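Local coordinates for sugar ABC transporter (Sugar-binding protein) (Bacillus halodurans, PDB 4YO7) that binds myo-inositol between its two lobes and probably serves as the solute-binding component of a sugar ABC transporter, at residues Ser43-Ile48 / Asp75-Phe80; Ser148-Ser153 / Ile309-Val314. One frame throughout, in Å; residues are numbered along the deposited sequence.

How the contacts relate
Both contacts belong to a two-lobed periplasmic binding protein whose pocket holds myo-inositol. Contact 1 (43-48 with 75-80) pairs the first two strands of the six-stranded sheet, near one end of the molecule, its centre about 27 Å from the centre of the chain. Contact 2 (148-153 with 309-314) lies in the hinge region, where two chain crossings between the lobes run together; the side chain of its Tyr311 is about 5 Å from the bound inositol (INS). The centres of contact 1 and contact 2 are about 32 Å apart and their nearest atoms about 15 Å. The sheet started by contact 1 ends in strands 144-147 and 307-308, which lead directly into contact 2.

Contact 1: Ser43-Ile48 / Asp75-Phe80; sequences SGQKVI and DFEFIF
Lys46 lies over one face of the Phe76 ring, its CB 3.7 Å from the ring centroid in a CH-pi contact. CG stands anti to the carbonyl carbon (chi1 -76°), and the chain continues past the ring so that CD comes close to CZ, while the amino end leads away. Ile48 CD1 touches two rings, 3.7 Å from Phe76 CE2 and equally near Phe78 CE2; Ile48 runs alongside Phe78. The backbones carrying these side chains pair in parallel, Glu77 N giving a 2.8 Å bond to Lys46 O and Ile48 N a 2.9 Å bond to Glu77 O. The strands are the two ends of a beta-alpha-beta unit, joined through helix 57-70, in the Rossmann-like sheet of this lobe. Beside Glu77, Val47 CG1 meets Ile79 CD1 at 4.0 Å. At the exposed end of the pairing, Gln45 bends at chi2 (-69°) and brings NE2 to Glu77 OE2 (2.8 Å), on the anti side and out of the plane of a carboxylate turned 59° from the amide. A second bond, from NE2 to Pro74 O, helps hold the amide. Helix 284-299 packs on Ile48 and Phe76 through Val296. On the side of strand 46-52 away from 76-82, Val47 N bonds Asp103 OD2.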
# COMPACT_ATOMS: atom_id res chain seq x y z
N SER A 43 26.66 5.80 25.85
CA SER A 43 27.18 5.19 24.61
C SER A 43 26.63 3.77 24.40
O SER A 43 27.31 2.92 23.84
CB SER A 43 28.69 5.15 24.63
OG SER A 43 29.16 4.44 25.77
N GLY A 44 25.42 3.53 24.84
CA GLY A 44 24.80 2.24 24.61
C GLY A 44 24.40 2.10 23.15
O GLY A 44 24.05 3.10 22.51
N GLN A 45 24.48 0.89 22.60
CA GLN A 45 23.87 0.61 21.30
C GLN A 45 22.41 0.99 21.39
O GLN A 45 21.76 0.73 22.39
CB GLN A 45 23.97 -0.87 20.93
CG GLN A 45 25.30 -1.32 20.49
CD GLN A 45 25.69 -0.73 19.17
OE1 GLN A 45 26.43 0.24 19.12
NE2 GLN A 45 25.18 -1.31 18.08
N LYS A 46 21.91 1.63 20.34
CA LYS A 46 20.50 1.98 20.26
C LYS A 46 19.73 0.86 19.54
O LYS A 46 20.32 0.05 18.87
CB LYS A 46 20.31 3.32 19.55
CG LYS A 46 20.67 4.49 20.47
CD LYS A 46 20.40 5.81 19.85
CE LYS A 46 21.22 6.91 20.52
NZ LYS A 46 20.95 6.98 21.96
N VAL A 47 18.43 0.81 19.77
CA VAL A 47 17.62 -0.28 19.24
C VAL A 47 16.36 0.30 18.65
O VAL A 47 15.71 1.12 19.27
CB VAL A 47 17.23 -1.30 20.35
CG1 VAL A 47 16.43 -2.48 19.76
CG2 VAL A 47 18.48 -1.83 21.06
N ILE A 48 16.01 -0.16 17.45
CA ILE A 48 14.74 0.18 16.84
C ILE A 48 13.94 -1.09 16.63
O ILE A 48 14.44 -2.05 16.06
CB ILE A 48 14.94 0.94 15.53
CG1 ILE A 48 15.48 2.33 15.84
CG2 ILE A 48 13.62 1.06 14.75
CD1 ILE A 48 15.91 3.14 14.63
N ASP A 75 25.71 1.71 14.95
CA ASP A 75 25.42 1.99 16.35
C ASP A 75 23.97 1.64 16.73
O ASP A 75 23.56 1.89 17.86
CB ASP A 75 25.71 3.47 16.67
CG ASP A 75 25.02 4.44 15.70
OD1 ASP A 75 24.81 4.12 14.50
OD2 ASP A 75 24.72 5.57 16.15
N PHE A 76 23.24 1.06 15.79
CA PHE A 76 21.87 0.61 16.03
C PHE A 76 21.72 -0.87 15.83
O PHE A 76 22.36 -1.45 14.94
CB PHE A 76 20.89 1.29 15.09
CG PHE A 76 20.52 2.67 15.50
CD1 PHE A 76 21.41 3.71 15.35
CD2 PHE A 76 19.28 2.92 16.05
CE1 PHE A 76 21.05 5.00 15.73
CE2 PHE A 76 18.92 4.19 16.41
CZ PHE A 76 19.82 5.22 16.27
N GLU A 77 20.86 -1.47 16.64
CA GLU A 77 20.34 -2.80 16.36
C GLU A 77 18.89 -2.65 15.91
O GLU A 77 18.17 -1.86 16.47
CB GLU A 77 20.37 -3.68 17.61
CG GLU A 77 21.68 -3.64 18.35
CD GLU A 77 22.83 -4.22 17.53
OE1 GLU A 77 22.56 -5.08 16.66
OE2 GLU A 77 23.99 -3.81 17.75
N PHE A 78 18.48 -3.43 14.91
CA PHE A 78 17.07 -3.42 14.49
C PHE A 78 16.40 -4.76 14.75
O PHE A 78 17.00 -5.81 14.54
CB PHE A 78 16.96 -3.08 13.00
CG PHE A 78 17.29 -1.65 12.69
CD1 PHE A 78 18.60 -1.23 12.70
CD2 PHE A 78 16.30 -0.74 12.41
CE1 PHE A 78 18.91 0.09 12.42
CE2 PHE A 78 16.61 0.57 12.13
CZ PHE A 78 17.91 0.97 12.13
N ILE A 79 15.17 -4.73 15.25
CA ILE A 79 14.37 -5.94 15.41
C ILE A 79 13.27 -5.88 14.37
O ILE A 79 12.37 -5.06 14.48
CB ILE A 79 13.73 -6.05 16.81
CG1 ILE A 79 14.82 -6.01 17.89
CG2 ILE A 79 12.95 -7.35 16.93
CD1 ILE A 79 14.25 -5.75 19.27
N PHE A 80 13.38 -6.72 13.34
CA PHE A 80 12.41 -6.73 12.24
C PHE A 80 11.40 -7.85 12.47
O PHE A 80 11.69 -9.02 12.21
CB PHE A 80 13.10 -6.90 10.88
CG PHE A 80 13.72 -5.63 10.38
CD1 PHE A 80 15.09 -5.46 10.42
CD2 PHE A 80 12.92 -4.59 9.90
CE1 PHE A 80 15.67 -4.29 9.98
CE2 PHE A 80 13.51 -3.40 9.46
CZ PHE A 80 14.89 -3.27 9.50

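Contact 2: Ser148-Ser153 / Ile309-Val314; sequences SESIQS and IPYELV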
# COMPACT_ATOMS: atom_id res chain seq x y z
N SER A 148 2.25 7.39 1.47
CA SER A 148 1.70 8.09 0.33
C SER A 148 0.21 8.26 0.51
O SER A 148 -0.44 7.48 1.21
CB SER A 148 2.00 7.31 -0.94
OG SER A 148 3.40 7.21 -1.13
N GLU A 149 -0.35 9.28 -0.12
CA GLU A 149 -1.73 9.66 0.12
C GLU A 149 -2.70 8.84 -0.74
O GLU A 149 -2.78 9.03 -1.95
CB GLU A 149 -1.90 11.15 -0.17
CG GLU A 149 -3.31 11.67 0.08
CD GLU A 149 -3.61 11.80 1.57
OE1 GLU A 149 -2.77 12.41 2.29
OE2 GLU A 149 -4.67 11.31 2.02
N SER A 150 -3.41 7.92 -0.10
CA SER A 150 -4.15 6.91 -0.82
C SER A 150 -5.15 7.44 -1.83
O SER A 150 -5.23 6.91 -2.94
CB SER A 150 -4.90 6.04 0.19
OG SER A 150 -3.98 5.35 1.00
N ILE A 151 -5.91 8.47 -1.47
CA ILE A 151 -6.94 8.94 -2.39
C ILE A 151 -6.32 9.44 -3.70
O ILE A 151 -6.95 9.31 -4.75
CB ILE A 151 -7.82 10.03 -1.78
CG1 ILE A 151 -9.05 10.27 -2.66
CG2 ILE A 151 -7.04 11.29 -1.54
CD1 ILE A 151 -10.12 11.08 -2.03
N GLN A 152 -5.09 9.97 -3.62
CA GLN A 152 -4.35 10.45 -4.80
C GLN A 152 -4.15 9.30 -5.79
O GLN A 152 -4.30 9.48 -7.02
CB GLN A 152 -2.99 11.09 -4.40
CG GLN A 152 -1.99 11.37 -5.56
CD GLN A 152 -0.62 12.01 -5.14
OE1 GLN A 152 0.23 11.39 -4.46
NE2 GLN A 152 -0.39 13.23 -5.60
N SER A 153 -3.82 8.11 -5.30
CA SER A 153 -3.63 6.99 -6.22
C SER A 153 -4.95 6.55 -6.89
O SER A 153 -4.95 6.20 -8.08
CB SER A 153 -2.95 5.80 -5.52
OG SER A 153 -3.71 5.14 -4.54
N ILE A 309 5.36 10.75 0.22
CA ILE A 309 5.99 10.49 -1.06
C ILE A 309 4.91 10.39 -2.13
O ILE A 309 3.91 9.69 -1.93
CB ILE A 309 6.82 9.20 -1.00
CG1 ILE A 309 7.81 9.29 0.18
CG2 ILE A 309 7.53 8.98 -2.33
CD1 ILE A 309 8.57 8.01 0.49
N PRO A 310 5.08 11.10 -3.26
CA PRO A 310 4.00 11.10 -4.25
C PRO A 310 3.78 9.76 -4.92
O PRO A 310 4.72 9.00 -5.13
CB PRO A 310 4.46 12.12 -5.30
CG PRO A 310 5.52 12.91 -4.65
CD PRO A 310 6.17 12.03 -3.63
N TYR A 311 2.52 9.48 -5.21
CA TYR A 311 2.16 8.47 -6.18
C TYR A 311 2.41 9.01 -7.61
O TYR A 311 2.29 10.22 -7.83
CB TYR A 311 0.69 8.11 -6.04
CG TYR A 311 0.30 7.15 -4.95
CD1 TYR A 311 0.54 5.79 -5.07
CD2 TYR A 311 -0.38 7.59 -3.83
CE1 TYR A 311 0.13 4.89 -4.11
CE2 TYR A 311 -0.79 6.70 -2.85
CZ TYR A 311 -0.53 5.35 -3.01
OH TYR A 311 -0.95 4.44 -2.07
N GLU A 312 2.73 8.13 -8.56
CA GLU A 312 2.96 8.55 -9.96
C GLU A 312 2.24 7.63 -10.94
O GLU A 312 2.40 6.41 -10.89
CB GLU A 312 4.46 8.56 -10.28
CG GLU A 312 5.30 9.39 -9.29
CD GLU A 312 6.79 9.35 -9.58
OE1 GLU A 312 7.19 9.10 -10.73
OE2 GLU A 312 7.58 9.59 -8.64
N LEU A 313 1.49 8.22 -11.86
CA LEU A 313 0.77 7.44 -12.87
C LEU A 313 1.75 6.71 -13.77
O LEU A 313 2.72 7.30 -14.26
CB LEU A 313 -0.13 8.34 -13.71
CG LEU A 313 -0.92 7.65 -14.82
CD1 LEU A 313 -1.97 6.69 -14.24
CD2 LEU A 313 -1.57 8.68 -15.72
N VAL A 314 1.49 5.43 -14.02
CA VAL A 314 2.29 4.64 -14.95
C VAL A 314 1.42 4.10 -16.08
O VAL A 314 0.38 3.47 -15.84
CB VAL A 314 2.99 3.46 -14.25
CG1 VAL A 314 3.95 2.76 -15.23
CG2 VAL A 314 3.73 3.93 -13.00
O HOH W 1 -1.49 4.71 0.44
O HOH W 2 4.73 6.61 -3.58
O HOH W 3 1.41 10.96 -1.61
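Ser148 OG donates to Ile309 O over 2.7 Å, approaching from a direction tilted out of the carbonyl plane, and Tyr311 N donates to Gln152 OE1 over 3.1 Å. The second bond reaches the amide oxygen from above its carbonyl plane, not on a lone pair. Together they join two interlobe crossings in the hinge of this periplasmic binding protein: one leads from strand 144-147 into helix 150-164, the other from strand 307-308 into strand 312-314. Gln152 reaches across to Tyr311 with CG anti to its backbone N (chi1 167°) and an extended chain beyond. Water 3 links Glu149 N, Gln152 OE1 and Ile309 O, while water 2 bridges Ser148 OG and Pro310 O. Water 1 meets Tyr311 OH at 2.6 Å and donates to Ser148 O and Ser150 OG. Tyr311 OH also bonds Arg186, which lines the inositol pocket, and so ties the phenol to it; Ser150 OG bonds Glu181. The Tyr311 ring is sandwiched between two serines: Ser148 CB lies over one face, displaced toward the rim, while Ser153 CB is centred over the other, 3.3 Å from the centroid and 1° off the normal. Chi1 of 68° turns Ser153 OG back to its own helix, where it donates to Ser150 O over 2.8 Å on a lone pair in the carbonyl plane.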